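Local coordinates for protein ATP-dependent DNA helicase (Mycobacterium smegmatis, PDB 5V9X) that unwinds RNA:DNA hybrids with 3'-to-5' polarity, using ATP hydrolysis to track along single-stranded DNA, at residues S169-L174 with V543-A548; R201-A206 with L461-Q466; A472-V477 with G537-A542. All coordinates share one frame; numbering follows the deposited sequence.

Interaction 1: residues S169-L174 with V543-A548; sequences SLFLML and VTSGGA. With nucleotides of chain B.
Leu-172 and Val-543 illustrate how a branched side chain can join two protein domains and a nucleic acid at once. The CB of Leu-172 points neither at the 543-548 loop nor from it, and CG, anti to the carbonyl carbon (chi1 -58°), divides the work between its two methyls. CD2 rests on Val-543, 3.4 Å from its O and 3.8 Å from its CB. CD1 turns to the DNA instead and lies 3.6 Å from O5' of DG11 of chain B. Val-543 packs its CG2 3.5 Å from C1' of the same nucleotide, so the methyls of the two residues line one side of the DG11 backbone and sugar. Polar bonds hold the preceding part of the strand: Ser-169 OG hydrogen-bonds OP1 of DC10 of chain B (2.6 Å), and N2 of DG9 of chain B donates to Gly-546 O over 3.2 Å. The loop is shaped by an ST turn in which Ser-545 OG accepts from Gly-547 N at 3.2 Å and is also bonded to Ala-542 O; positive phi angles at Gly-546 and Gly-547 carry the chain onward. In the fold, helix 167-174 has Phe-171 packed against helices 200-213 and 461-471, its ring edge-to-face with His-467, while Leu-172 also touches Arg-143 on strand 140-143, an outermost strand of the parallel seven-stranded sheet.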
loop_
_atom_site.group_PDB
_atom_site.type_symbol
_atom_site.label_atom_id
_atom_site.label_comp_id
_atom_site.label_asym_id
_atom_site.label_seq_id
_atom_site.Cartn_x
_atom_site.Cartn_y
_atom_site.Cartn_z
ATOM N N SER A 169 16.834 0.356 -3.609
ATOM C CA SER A 169 18.255 0.689 -3.613
ATOM C C SER A 169 19.108 -0.493 -3.171
ATOM O O SER A 169 20.228 -0.669 -3.666
ATOM C CB SER A 169 18.517 1.905 -2.729
ATOM O OG SER A 169 18.209 3.102 -3.419
ATOM N N LEU A 170 18.606 -1.309 -2.241
ATOM C CA LEU A 170 19.301 -2.550 -1.911
ATOM C C LEU A 170 19.465 -3.419 -3.148
ATOM O O LEU A 170 20.510 -4.053 -3.342
ATOM C CB LEU A 170 18.546 -3.315 -0.823
ATOM C CG LEU A 170 19.181 -4.652 -0.429
ATOM C CD1 LEU A 170 20.576 -4.427 0.141
ATOM C CD2 LEU A 170 18.309 -5.415 0.559
ATOM N N PHE A 171 18.443 -3.446 -4.003
ATOM C CA PHE A 171 18.535 -4.162 -5.270
ATOM C C PHE A 171 19.660 -3.607 -6.135
ATOM O O PHE A 171 20.402 -4.368 -6.767
ATOM C CB PHE A 171 17.190 -4.074 -5.990
ATOM C CG PHE A 171 17.134 -4.812 -7.296
ATOM C CD1 PHE A 171 17.001 -6.191 -7.324
ATOM C CD2 PHE A 171 17.167 -4.120 -8.497
ATOM C CE1 PHE A 171 16.926 -6.866 -8.526
ATOM C CE2 PHE A 171 17.093 -4.791 -9.699
ATOM C CZ PHE A 171 16.971 -6.164 -9.713
ATOM N N LEU A 172 19.812 -2.279 -6.160
ATOM C CA LEU A 172 20.841 -1.663 -6.991
ATOM C C LEU A 172 22.239 -2.010 -6.494
ATOM O O LEU A 172 23.127 -2.326 -7.295
ATOM C CB LEU A 172 20.647 -0.147 -7.028
ATOM C CG LEU A 172 19.290 0.326 -7.555
ATOM C CD1 LEU A 172 19.179 1.845 -7.507
ATOM C CD2 LEU A 172 19.060 -0.185 -8.964
ATOM N N MET A 173 22.454 -1.961 -5.179
ATOM C CA MET A 173 23.771 -2.277 -4.641
ATOM C C MET A 173 24.127 -3.739 -4.879
ATOM O O MET A 173 25.286 -4.066 -5.155
ATOM C CB MET A 173 23.821 -1.945 -3.153
ATOM C CG MET A 173 23.527 -0.491 -2.840
ATOM S SD MET A 173 23.744 -0.123 -1.097
ATOM C CE MET A 173 25.490 -0.490 -0.902
ATOM N N LEU A 174 23.142 -4.632 -4.773
ATOM C CA LEU A 174 23.383 -6.045 -5.039
ATOM C C LEU A 174 23.640 -6.322 -6.515
ATOM O O LEU A 174 24.155 -7.394 -6.853
ATOM C CB LEU A 174 22.196 -6.876 -4.552
ATOM C CG LEU A 174 21.996 -6.905 -3.039
ATOM C CD1 LEU A 174 20.613 -7.431 -2.695
ATOM C CD2 LEU A 174 23.074 -7.749 -2.382
ATOM N N VAL A 543 19.253 -2.137 -13.469
ATOM C CA VAL A 543 19.362 -1.044 -12.510
ATOM C C VAL A 543 18.476 0.135 -12.902
ATOM O O VAL A 543 18.056 0.911 -12.037
ATOM C CB VAL A 543 20.833 -0.624 -12.343
ATOM C CG1 VAL A 543 21.659 -1.798 -11.839
ATOM C CG2 VAL A 543 21.393 -0.105 -13.652
ATOM N N THR A 544 18.164 0.294 -14.187
ATOM C CA THR A 544 17.237 1.327 -14.627
ATOM C C THR A 544 15.794 0.835 -14.683
ATOM O O THR A 544 14.935 1.529 -15.237
ATOM C CB THR A 544 17.655 1.873 -15.996
ATOM O OG1 THR A 544 17.707 0.805 -16.950
ATOM C CG2 THR A 544 19.020 2.544 -15.907
ATOM N N SER A 545 15.510 -0.339 -14.112
ATOM C CA SER A 545 14.160 -0.894 -14.167
ATOM C C SER A 545 13.207 -0.167 -13.229
ATOM O O SER A 545 12.020 -0.024 -13.544
ATOM C CB SER A 545 14.187 -2.380 -13.816
ATOM O OG SER A 545 14.388 -2.567 -12.426
ATOM N N GLY A 546 13.695 0.283 -12.077
ATOM C CA GLY A 546 12.850 0.909 -11.086
ATOM C C GLY A 546 12.245 -0.032 -10.070
ATOM O O GLY A 546 11.561 0.435 -9.151
ATOM N N GLY A 547 12.466 -1.338 -10.202
ATOM C CA GLY A 547 11.970 -2.290 -9.229
ATOM C C GLY A 547 10.623 -2.887 -9.577
ATOM O O GLY A 547 10.369 -3.236 -10.734
ATOM N N ALA A 548 9.747 -3.011 -8.579
ATOM C CA ALA A 548 8.448 -3.642 -8.770
ATOM C C ALA A 548 7.309 -2.652 -8.964
ATOM O O ALA A 548 6.273 -3.031 -9.521
ATOM C CB ALA A 548 8.119 -4.549 -7.580
ATOM P P DG B 11 18.462 5.959 -8.836
ATOM O OP1 DG B 11 18.765 6.115 -7.396
ATOM O OP2 DG B 11 18.447 7.133 -9.736
ATOM O "O5'" DG B 11 19.473 4.903 -9.467
ATOM C "C5'" DG B 11 19.377 4.570 -10.837
ATOM C "C4'" DG B 11 20.408 3.523 -11.187
ATOM O "O4'" DG B 11 20.518 3.416 -12.622
ATOM C "C3'" DG B 11 21.810 3.812 -10.657
ATOM O "O3'" DG B 11 22.268 2.706 -9.901
ATOM C "C2'" DG B 11 22.659 4.044 -11.913
ATOM C "C1'" DG B 11 21.870 3.316 -12.991
ATOM N N9 DG B 11 22.008 3.905 -14.317
ATOM C C8 DG B 11 22.551 3.320 -15.437
ATOM N N7 DG B 11 22.527 4.093 -16.488
ATOM C C5 DG B 11 21.924 5.261 -16.037
ATOM C C6 DG B 11 21.626 6.459 -16.725
ATOM O O6 DG B 11 21.843 6.737 -17.912
ATOM N N1 DG B 11 21.015 7.394 -15.893
ATOM C C2 DG B 11 20.727 7.193 -14.562
ATOM N N2 DG B 11 20.133 8.210 -13.919
ATOM N N3 DG B 11 21.001 6.075 -13.906
ATOM C C4 DG B 11 21.597 5.157 -14.703
ATOM P P DC B 10 14.791 4.837 -3.876
ATOM O OP1 DC B 10 15.760 3.830 -3.387
ATOM O OP2 DC B 10 14.797 6.207 -3.319
ATOM O "O5'" DC B 10 14.953 4.985 -5.455
ATOM C "C5'" DC B 10 15.182 3.844 -6.251
ATOM C "C4'" DC B 10 15.233 4.231 -7.713
ATOM O "O4'" DC B 10 13.891 4.475 -8.197
ATOM C "C3'" DC B 10 16.031 5.507 -8.009
ATOM O "O3'" DC B 10 17.035 5.234 -8.954
ATOM C "C2'" DC B 10 14.989 6.480 -8.569
ATOM C "C1'" DC B 10 13.942 5.530 -9.118
ATOM N N1 DC B 10 12.589 6.135 -9.231
ATOM C C2 DC B 10 11.816 5.878 -10.365
ATOM O O2 DC B 10 12.273 5.141 -11.248
ATOM N N3 DC B 10 10.583 6.438 -10.463
ATOM C C4 DC B 10 10.131 7.226 -9.483
ATOM N N4 DC B 10 8.913 7.760 -9.621
ATOM C C5 DC B 10 10.910 7.502 -8.319
ATOM C C6 DC B 10 12.120 6.942 -8.236
ATOM P P DG B 9 8.987 7.104 -1.181
ATOM O OP1 DG B 9 9.631 7.286 0.139
ATOM O OP2 DG B 9 8.526 8.281 -1.954
ATOM O "O5'" DG B 9 9.961 6.257 -2.111
ATOM C "C5'" DG B 9 10.306 4.930 -1.741
ATOM C "C4'" DG B 9 11.067 4.240 -2.856
ATOM O "O4'" DG B 9 10.161 3.947 -3.948
ATOM C "C3'" DG B 9 12.212 5.054 -3.450
ATOM O "O3'" DG B 9 13.323 4.210 -3.697
ATOM C "C2'" DG B 9 11.621 5.609 -4.745
ATOM C "C1'" DG B 9 10.640 4.516 -5.147
ATOM N N9 DG B 9 9.492 5.016 -5.896
ATOM C C8 DG B 9 8.573 5.945 -5.473
ATOM N N7 DG B 9 7.648 6.198 -6.355
ATOM C C5 DG B 9 7.969 5.383 -7.430
ATOM C C6 DG B 9 7.320 5.229 -8.676
ATOM O O6 DG B 9 6.302 5.801 -9.087
ATOM N N1 DG B 9 7.971 4.300 -9.484
ATOM C C2 DG B 9 9.105 3.607 -9.130
ATOM N N2 DG B 9 9.588 2.751 -10.045
ATOM N N3 DG B 9 9.724 3.743 -7.962
ATOM C C4 DG B 9 9.101 4.647 -7.166
#

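Interaction 2: residues R201-A206 with L461-Q466; sequences RGAHLA and LDVLAQ. With nucleotides of chain B.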
loop_
_atom_site.group_PDB
_atom_site.type_symbol
_atom_site.label_atom_id
_atom_site.label_comp_id
_atom_site.label_asym_id
_atom_site.label_seq_id
_atom_site.Cartn_x
_atom_site.Cartn_y
_atom_site.Cartn_z
ATOM N N ARG A 201 6.468 -5.739 -4.516
ATOM C CA ARG A 201 7.607 -5.007 -3.979
ATOM C C ARG A 201 8.301 -5.806 -2.878
ATOM O O ARG A 201 9.533 -5.805 -2.787
ATOM C CB ARG A 201 7.149 -3.644 -3.459
ATOM C CG ARG A 201 8.283 -2.680 -3.146
ATOM C CD ARG A 201 7.748 -1.370 -2.599
ATOM N NE ARG A 201 8.822 -0.446 -2.246
ATOM C CZ ARG A 201 8.688 0.562 -1.390
ATOM N NH1 ARG A 201 7.524 0.774 -0.789
ATOM N NH2 ARG A 201 9.720 1.354 -1.126
ATOM N N GLY A 202 7.523 -6.499 -2.041
ATOM C CA GLY A 202 8.109 -7.336 -1.003
ATOM C C GLY A 202 8.713 -8.612 -1.550
ATOM O O GLY A 202 9.741 -9.084 -1.057
ATOM N N ALA A 203 8.077 -9.193 -2.571
ATOM C CA ALA A 203 8.679 -10.329 -3.260
ATOM C C ALA A 203 10.005 -9.928 -3.887
ATOM O O ALA A 203 10.992 -10.672 -3.820
ATOM C CB ALA A 203 7.724 -10.872 -4.319
ATOM N N HIS A 204 10.040 -8.744 -4.499
ATOM C CA HIS A 204 11.295 -8.133 -4.920
ATOM C C HIS A 204 12.268 -8.041 -3.749
ATOM O O HIS A 204 13.447 -8.395 -3.872
ATOM C CB HIS A 204 10.994 -6.750 -5.503
ATOM C CG HIS A 204 12.087 -6.184 -6.353
ATOM N ND1 HIS A 204 13.111 -5.419 -5.837
ATOM C CD2 HIS A 204 12.289 -6.232 -7.690
ATOM C CE1 HIS A 204 13.908 -5.037 -6.819
ATOM N NE2 HIS A 204 13.433 -5.519 -7.954
ATOM N N LEU A 205 11.778 -7.580 -2.592
ATOM C CA LEU A 205 12.620 -7.500 -1.402
ATOM C C LEU A 205 12.992 -8.887 -0.887
ATOM O O LEU A 205 14.115 -9.096 -0.411
ATOM C CB LEU A 205 11.910 -6.695 -0.314
ATOM C CG LEU A 205 12.531 -6.668 1.088
ATOM C CD1 LEU A 205 13.993 -6.235 1.043
ATOM C CD2 LEU A 205 11.727 -5.749 2.007
ATOM N N ALA A 206 12.065 -9.846 -0.974
ATOM C CA ALA A 206 12.348 -11.196 -0.499
ATOM C C ALA A 206 13.512 -11.819 -1.262
ATOM O O ALA A 206 14.337 -12.531 -0.678
ATOM C CB ALA A 206 11.100 -12.068 -0.620
ATOM N N LEU A 461 6.125 -14.581 -11.289
ATOM C CA LEU A 461 7.214 -14.911 -12.207
ATOM C C LEU A 461 7.925 -13.676 -12.747
ATOM O O LEU A 461 9.123 -13.744 -13.050
ATOM C CB LEU A 461 6.682 -15.752 -13.367
ATOM C CG LEU A 461 6.109 -17.121 -13.008
ATOM C CD1 LEU A 461 5.736 -17.881 -14.271
ATOM C CD2 LEU A 461 7.097 -17.916 -12.166
ATOM N N ASP A 462 7.220 -12.550 -12.887
ATOM C CA ASP A 462 7.869 -11.359 -13.428
ATOM C C ASP A 462 8.927 -10.827 -12.470
ATOM O O ASP A 462 10.001 -10.394 -12.905
ATOM C CB ASP A 462 6.829 -10.285 -13.753
ATOM C CG ASP A 462 5.978 -9.897 -12.555
ATOM O OD1 ASP A 462 6.191 -10.445 -11.452
ATOM O OD2 ASP A 462 5.088 -9.036 -12.724
ATOM N N VAL A 463 8.646 -10.859 -11.164
ATOM C CA VAL A 463 9.646 -10.468 -10.173
ATOM C C VAL A 463 10.860 -11.385 -10.255
ATOM O O VAL A 463 12.008 -10.935 -10.142
ATOM C CB VAL A 463 9.029 -10.464 -8.761
ATOM C CG1 VAL A 463 10.112 -10.337 -7.697
ATOM C CG2 VAL A 463 8.015 -9.338 -8.629
ATOM N N LEU A 464 10.624 -12.684 -10.456
ATOM C CA LEU A 464 11.723 -13.630 -10.622
ATOM C C LEU A 464 12.562 -13.291 -11.849
ATOM O O LEU A 464 13.796 -13.254 -11.781
ATOM C CB LEU A 464 11.170 -15.053 -10.727
ATOM C CG LEU A 464 12.138 -16.148 -11.186
ATOM C CD1 LEU A 464 13.235 -16.370 -10.159
ATOM C CD2 LEU A 464 11.395 -17.445 -11.473
ATOM N N ALA A 465 11.902 -13.038 -12.984
ATOM C CA ALA A 465 12.622 -12.746 -14.220
ATOM C C ALA A 465 13.525 -11.530 -14.065
ATOM O O ALA A 465 14.656 -11.519 -14.568
ATOM C CB ALA A 465 11.631 -12.536 -15.365
ATOM N N GLN A 466 13.051 -10.499 -13.364
ATOM C CA GLN A 466 13.861 -9.300 -13.172
ATOM C C GLN A 466 15.111 -9.610 -12.356
ATOM O O GLN A 466 16.225 -9.235 -12.743
ATOM C CB GLN A 466 13.031 -8.205 -12.499
ATOM C CG GLN A 466 13.813 -6.933 -12.215
ATOM C CD GLN A 466 12.962 -5.844 -11.591
ATOM O OE1 GLN A 466 13.385 -5.172 -10.650
ATOM N NE2 GLN A 466 11.756 -5.659 -12.120
ATOM P P DG B 9 8.987 7.104 -1.181
ATOM O OP1 DG B 9 9.631 7.286 0.139
ATOM O OP2 DG B 9 8.526 8.281 -1.954
ATOM O "O5'" DG B 9 9.961 6.257 -2.111
ATOM C "C5'" DG B 9 10.306 4.930 -1.741
ATOM C "C4'" DG B 9 11.067 4.240 -2.856
ATOM O "O4'" DG B 9 10.161 3.947 -3.948
ATOM C "C3'" DG B 9 12.212 5.054 -3.450
ATOM O "O3'" DG B 9 13.323 4.210 -3.697
ATOM C "C2'" DG B 9 11.621 5.609 -4.745
ATOM C "C1'" DG B 9 10.640 4.516 -5.147
ATOM N N9 DG B 9 9.492 5.016 -5.896
ATOM C C8 DG B 9 8.573 5.945 -5.473
ATOM N N7 DG B 9 7.648 6.198 -6.355
ATOM C C5 DG B 9 7.969 5.383 -7.430
ATOM C C6 DG B 9 7.320 5.229 -8.676
ATOM O O6 DG B 9 6.302 5.801 -9.087
ATOM N N1 DG B 9 7.971 4.300 -9.484
ATOM C C2 DG B 9 9.105 3.607 -9.130
ATOM N N2 DG B 9 9.588 2.751 -10.045
ATOM N N3 DG B 9 9.724 3.743 -7.962
ATOM C C4 DG B 9 9.101 4.647 -7.166
#
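The seam between the first RecA-like domain and the winged-helix region is closed by a helix pair, in which Val-463 and Gln-466 of helix 461-471 meet Ala-203 and His-204 of helix 200-213. The short segments cross at -41° with their axes 9.6 Å apart. Val-463 supplies the apolar wedge: its CG1 methyl presses on the helix backbone 3.6 Å from His-204 N and lies 4.2 Å from Ala-203 CB. One turn on, Gln-466 reaches across with CG anti to its backbone N (chi1 178°) and an extended chain, bringing OE1 to the edge of the imidazole, near the ring plane. His-204 NE2 donates to this OE1 over 2.7 Å with a bent N-H...O angle of 142°, arriving from above the amide plane and not along a lone pair. Helix 200-213 belongs to the DEAD/DEAH-box region and helix 461-471 to the winged-helix region, so the pair joins motor to accessory part. Gln-466 NE2 bonds to Arg-786 O and Gly-547 O, which should fix the amide's rotation. Asp-462 makes salt bridges to Lys-200 and Arg-786. Arg-201 NE forms a salt bridge with Glu-168 and NH2 bonds Pro-105 O, while NH2 also packs 3.6 Å from C4' of DG9 of chain B.

Interaction 3: residues A472-V477 with G537-A542; sequences AALEPV and GAQRLA. With nucleotides of chain B.
The amide of Gln-539 and the guanidinium of Arg-540 are the flat groups here, the first meeting Leu-474 across the contact and both meeting DNA. Leu-474 brings its CD2 methyl 3.4 Å from Gln-539 NE2, while the same nitrogen donates to Thr-175 O and, over 3.3 Å, to OP1 of DA13 of chain B. Two acceptors thus share one NH2 group, and this should hold the amide's rotation. The guanidinium has N2 of DG12 of chain B over one face, nearer its border than its centre, and at its edge the N7 and O6 of DG11 of chain B. Arg-540 NE donates to N7 over 3.3 Å at 164°, and NH2 to O6 over 3.2 Å at 166°. The first side-chain bond of Arg-540 points away from the 472-477 loop, and the extended chain carries the guanidinium to the base. The rest of the protein contact is small: Ala-473 CB sits 3.7 Å from Gln-539 CA and 4.4 Å from Ala-538 CB, wedging the loop after helix 461-471 against the first turn of helix 538-543, which starts behind Gly-537 at the N-cap position. Two side-by-side bonds from one arginine to N7 and O6 form the bidentate arginine-guanine pair on the Hoogsteen edge, made here to single-stranded DNA by a helix of the winged-helix region.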
loop_
_atom_site.group_PDB
_atom_site.type_symbol
_atom_site.label_atom_id
_atom_site.label_comp_id
_atom_site.label_asym_id
_atom_site.label_seq_id
_atom_site.Cartn_x
_atom_site.Cartn_y
_atom_site.Cartn_z
ATOM N N ALA A 472 22.555 -12.395 -12.603
ATOM C CA ALA A 472 23.516 -12.840 -13.603
ATOM C C ALA A 472 24.068 -11.692 -14.438
ATOM O O ALA A 472 24.694 -11.940 -15.473
ATOM C CB ALA A 472 22.880 -13.890 -14.516
ATOM N N ALA A 473 23.854 -10.445 -14.016
ATOM C CA ALA A 473 24.333 -9.307 -14.792
ATOM C C ALA A 473 25.826 -9.074 -14.609
ATOM O O ALA A 473 26.476 -8.515 -15.501
ATOM C CB ALA A 473 23.558 -8.047 -14.409
ATOM N N LEU A 474 26.384 -9.490 -13.476
ATOM C CA LEU A 474 27.796 -9.290 -13.187
ATOM C C LEU A 474 28.623 -10.559 -13.321
ATOM O O LEU A 474 29.821 -10.474 -13.612
ATOM C CB LEU A 474 27.968 -8.729 -11.772
ATOM C CG LEU A 474 27.105 -7.516 -11.428
ATOM C CD1 LEU A 474 26.898 -7.417 -9.927
ATOM C CD2 LEU A 474 27.733 -6.242 -11.967
ATOM N N GLU A 475 28.018 -11.729 -13.108
ATOM C CA GLU A 475 28.726 -13.003 -13.111
ATOM C C GLU A 475 27.862 -14.073 -13.768
ATOM O O GLU A 475 26.662 -13.855 -13.977
ATOM C CB GLU A 475 29.088 -13.417 -11.681
ATOM C CG GLU A 475 29.731 -12.319 -10.849
ATOM C CD GLU A 475 30.614 -12.860 -9.748
ATOM O OE1 GLU A 475 30.196 -13.814 -9.057
ATOM O OE2 GLU A 475 31.736 -12.336 -9.583
ATOM N N PRO A 476 28.426 -15.228 -14.126
ATOM C CA PRO A 476 27.586 -16.353 -14.555
ATOM C C PRO A 476 27.070 -17.116 -13.341
ATOM O O PRO A 476 27.829 -17.424 -12.417
ATOM C CB PRO A 476 28.540 -17.209 -15.395
ATOM C CG PRO A 476 29.874 -16.953 -14.789
ATOM C CD PRO A 476 29.861 -15.516 -14.317
ATOM N N VAL A 477 25.776 -17.417 -13.342
ATOM C CA VAL A 477 25.126 -18.026 -12.188
ATOM C C VAL A 477 24.717 -19.452 -12.533
ATOM O O VAL A 477 24.391 -19.775 -13.682
ATOM C CB VAL A 477 23.915 -17.192 -11.714
ATOM C CG1 VAL A 477 22.696 -17.433 -12.599
ATOM C CG2 VAL A 477 23.601 -17.481 -10.253
ATOM N N GLY A 537 24.579 -5.064 -21.737
ATOM C CA GLY A 537 23.632 -4.117 -21.191
ATOM C C GLY A 537 22.622 -4.685 -20.219
ATOM O O GLY A 537 21.663 -3.985 -19.876
ATOM N N ALA A 538 22.800 -5.926 -19.764
ATOM C CA ALA A 538 21.843 -6.508 -18.829
ATOM C C ALA A 538 21.826 -5.745 -17.512
ATOM O O ALA A 538 20.755 -5.454 -16.967
ATOM C CB ALA A 538 22.167 -7.981 -18.593
ATOM N N GLN A 539 23.006 -5.404 -16.988
ATOM C CA GLN A 539 23.073 -4.668 -15.729
ATOM C C GLN A 539 22.404 -3.307 -15.853
ATOM O O GLN A 539 21.584 -2.928 -15.010
ATOM C CB GLN A 539 24.525 -4.509 -15.286
ATOM C CG GLN A 539 24.674 -3.831 -13.939
ATOM C CD GLN A 539 26.051 -3.239 -13.735
ATOM O OE1 GLN A 539 26.744 -2.906 -14.696
ATOM N NE2 GLN A 539 26.456 -3.103 -12.477
ATOM N N ARG A 540 22.745 -2.552 -16.903
ATOM C CA ARG A 540 22.109 -1.256 -17.113
ATOM C C ARG A 540 20.604 -1.400 -17.289
ATOM O O ARG A 540 19.846 -0.479 -16.962
ATOM C CB ARG A 540 22.721 -0.552 -18.325
ATOM C CG ARG A 540 22.386 0.929 -18.397
ATOM C CD ARG A 540 22.972 1.591 -19.629
ATOM N NE ARG A 540 22.845 3.045 -19.565
ATOM C CZ ARG A 540 23.054 3.862 -20.593
ATOM N NH1 ARG A 540 23.394 3.372 -21.778
ATOM N NH2 ARG A 540 22.916 5.172 -20.437
ATOM N N LEU A 541 20.154 -2.549 -17.795
ATOM C CA LEU A 541 18.723 -2.794 -17.921
ATOM C C LEU A 541 18.079 -3.035 -16.561
ATOM O O LEU A 541 16.978 -2.540 -16.293
ATOM C CB LEU A 541 18.483 -3.984 -18.844
ATOM C CG LEU A 541 17.053 -4.513 -18.861
ATOM C CD1 LEU A 541 16.108 -3.484 -19.454
ATOM C CD2 LEU A 541 16.997 -5.805 -19.638
ATOM N N ALA A 542 18.748 -3.795 -15.691
ATOM C CA ALA A 542 18.162 -4.118 -14.395
ATOM C C ALA A 542 18.169 -2.911 -13.466
ATOM O O ALA A 542 17.195 -2.674 -12.742
ATOM C CB ALA A 542 18.909 -5.290 -13.758
ATOM P P DG B 12 23.561 2.844 -8.960
ATOM O OP1 DG B 12 23.351 2.002 -7.762
ATOM O OP2 DG B 12 23.871 4.284 -8.812
ATOM O "O5'" DG B 12 24.709 2.171 -9.827
ATOM C "C5'" DG B 12 24.464 0.931 -10.452
ATOM C "C4'" DG B 12 25.387 0.745 -11.631
ATOM O "O4'" DG B 12 25.117 1.771 -12.613
ATOM C "C3'" DG B 12 26.872 0.839 -11.290
ATOM O "O3'" DG B 12 27.531 -0.324 -11.741
ATOM C "C2'" DG B 12 27.359 2.097 -12.020
ATOM C "C1'" DG B 12 26.323 2.279 -13.119
ATOM N N9 DG B 12 26.100 3.676 -13.474
ATOM C C8 DG B 12 26.029 4.745 -12.613
ATOM N N7 DG B 12 25.811 5.882 -13.214
ATOM C C5 DG B 12 25.728 5.545 -14.560
ATOM C C6 DG B 12 25.502 6.364 -15.692
ATOM O O6 DG B 12 25.326 7.590 -15.730
ATOM N N1 DG B 12 25.494 5.622 -16.871
ATOM C C2 DG B 12 25.679 4.261 -16.946
ATOM N N2 DG B 12 25.638 3.722 -18.174
ATOM N N3 DG B 12 25.891 3.482 -15.892
ATOM C C4 DG B 12 25.903 4.190 -14.736
ATOM P P DA B 13 29.025 -0.658 -11.254
ATOM O OP1 DA B 13 29.019 -2.038 -10.721
ATOM O OP2 DA B 13 29.513 0.452 -10.409
ATOM O "O5'" DA B 13 29.857 -0.635 -12.613
ATOM C "C5'" DA B 13 29.228 -1.014 -13.827
ATOM C "C4'" DA B 13 29.977 -0.455 -15.021
ATOM O "O4'" DA B 13 29.608 0.934 -15.222
ATOM C "C3'" DA B 13 31.496 -0.473 -14.890
ATOM O "O3'" DA B 13 32.081 -0.750 -16.150
ATOM C "C2'" DA B 13 31.812 0.945 -14.424
ATOM C "C1'" DA B 13 30.762 1.748 -15.170
ATOM N N9 DA B 13 30.411 2.995 -14.505
ATOM C C8 DA B 13 30.633 3.322 -13.196
ATOM N N7 DA B 13 30.205 4.518 -12.869
ATOM C C5 DA B 13 29.663 5.008 -14.046
ATOM C C6 DA B 13 29.040 6.230 -14.367
ATOM N N6 DA B 13 28.858 7.218 -13.485
ATOM N N1 DA B 13 28.613 6.398 -15.636
ATOM C C2 DA B 13 28.797 5.406 -16.517
ATOM N N3 DA B 13 29.365 4.217 -16.331
ATOM C C4 DA B 13 29.781 4.081 -15.063
ATOM P P DG B 11 18.462 5.959 -8.836
ATOM O OP1 DG B 11 18.765 6.115 -7.396
ATOM O OP2 DG B 11 18.447 7.133 -9.736
ATOM O "O5'" DG B 11 19.473 4.903 -9.467
ATOM C "C5'" DG B 11 19.377 4.570 -10.837
ATOM C "C4'" DG B 11 20.408 3.523 -11.187
ATOM O "O4'" DG B 11 20.518 3.416 -12.622
ATOM C "C3'" DG B 11 21.810 3.812 -10.657
ATOM O "O3'" DG B 11 22.268 2.706 -9.901
ATOM C "C2'" DG B 11 22.659 4.044 -11.913
ATOM C "C1'" DG B 11 21.870 3.316 -12.991
ATOM N N9 DG B 11 22.008 3.905 -14.317
ATOM C C8 DG B 11 22.551 3.320 -15.437
ATOM N N7 DG B 11 22.527 4.093 -16.488
ATOM C C5 DG B 11 21.924 5.261 -16.037
ATOM C C6 DG B 11 21.626 6.459 -16.725
ATOM O O6 DG B 11 21.843 6.737 -17.912
ATOM N N1 DG B 11 21.015 7.394 -15.893
ATOM C C2 DG B 11 20.727 7.193 -14.562
ATOM N N2 DG B 11 20.133 8.210 -13.919
ATOM N N3 DG B 11 21.001 6.075 -13.906
ATOM C C4 DG B 11 21.597 5.157 -14.703
#

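The three contacts follow the DNA strand in order: interaction 2 touches DG9, interaction 1 spans DG9 to DG11, and interaction 3 takes DG11 to DA13. Interaction 1 is the joint between the others, its centre about 11 Å from that of interaction 2 and about 12 Å from that of interaction 3. Towards interaction 2, Gln-466 NE2 probably donates to Gly-547 O at 3.1 Å, and the rings of Phe-171 and His-204 meet. Towards interaction 3, helix 538-543 ends at the start of segment 543-548, and Phe-171 CE2 packs 3.7 Å from Ala-542 O. Interactions 2 and 3 do not touch, their nearest atoms being about 5 Å apart.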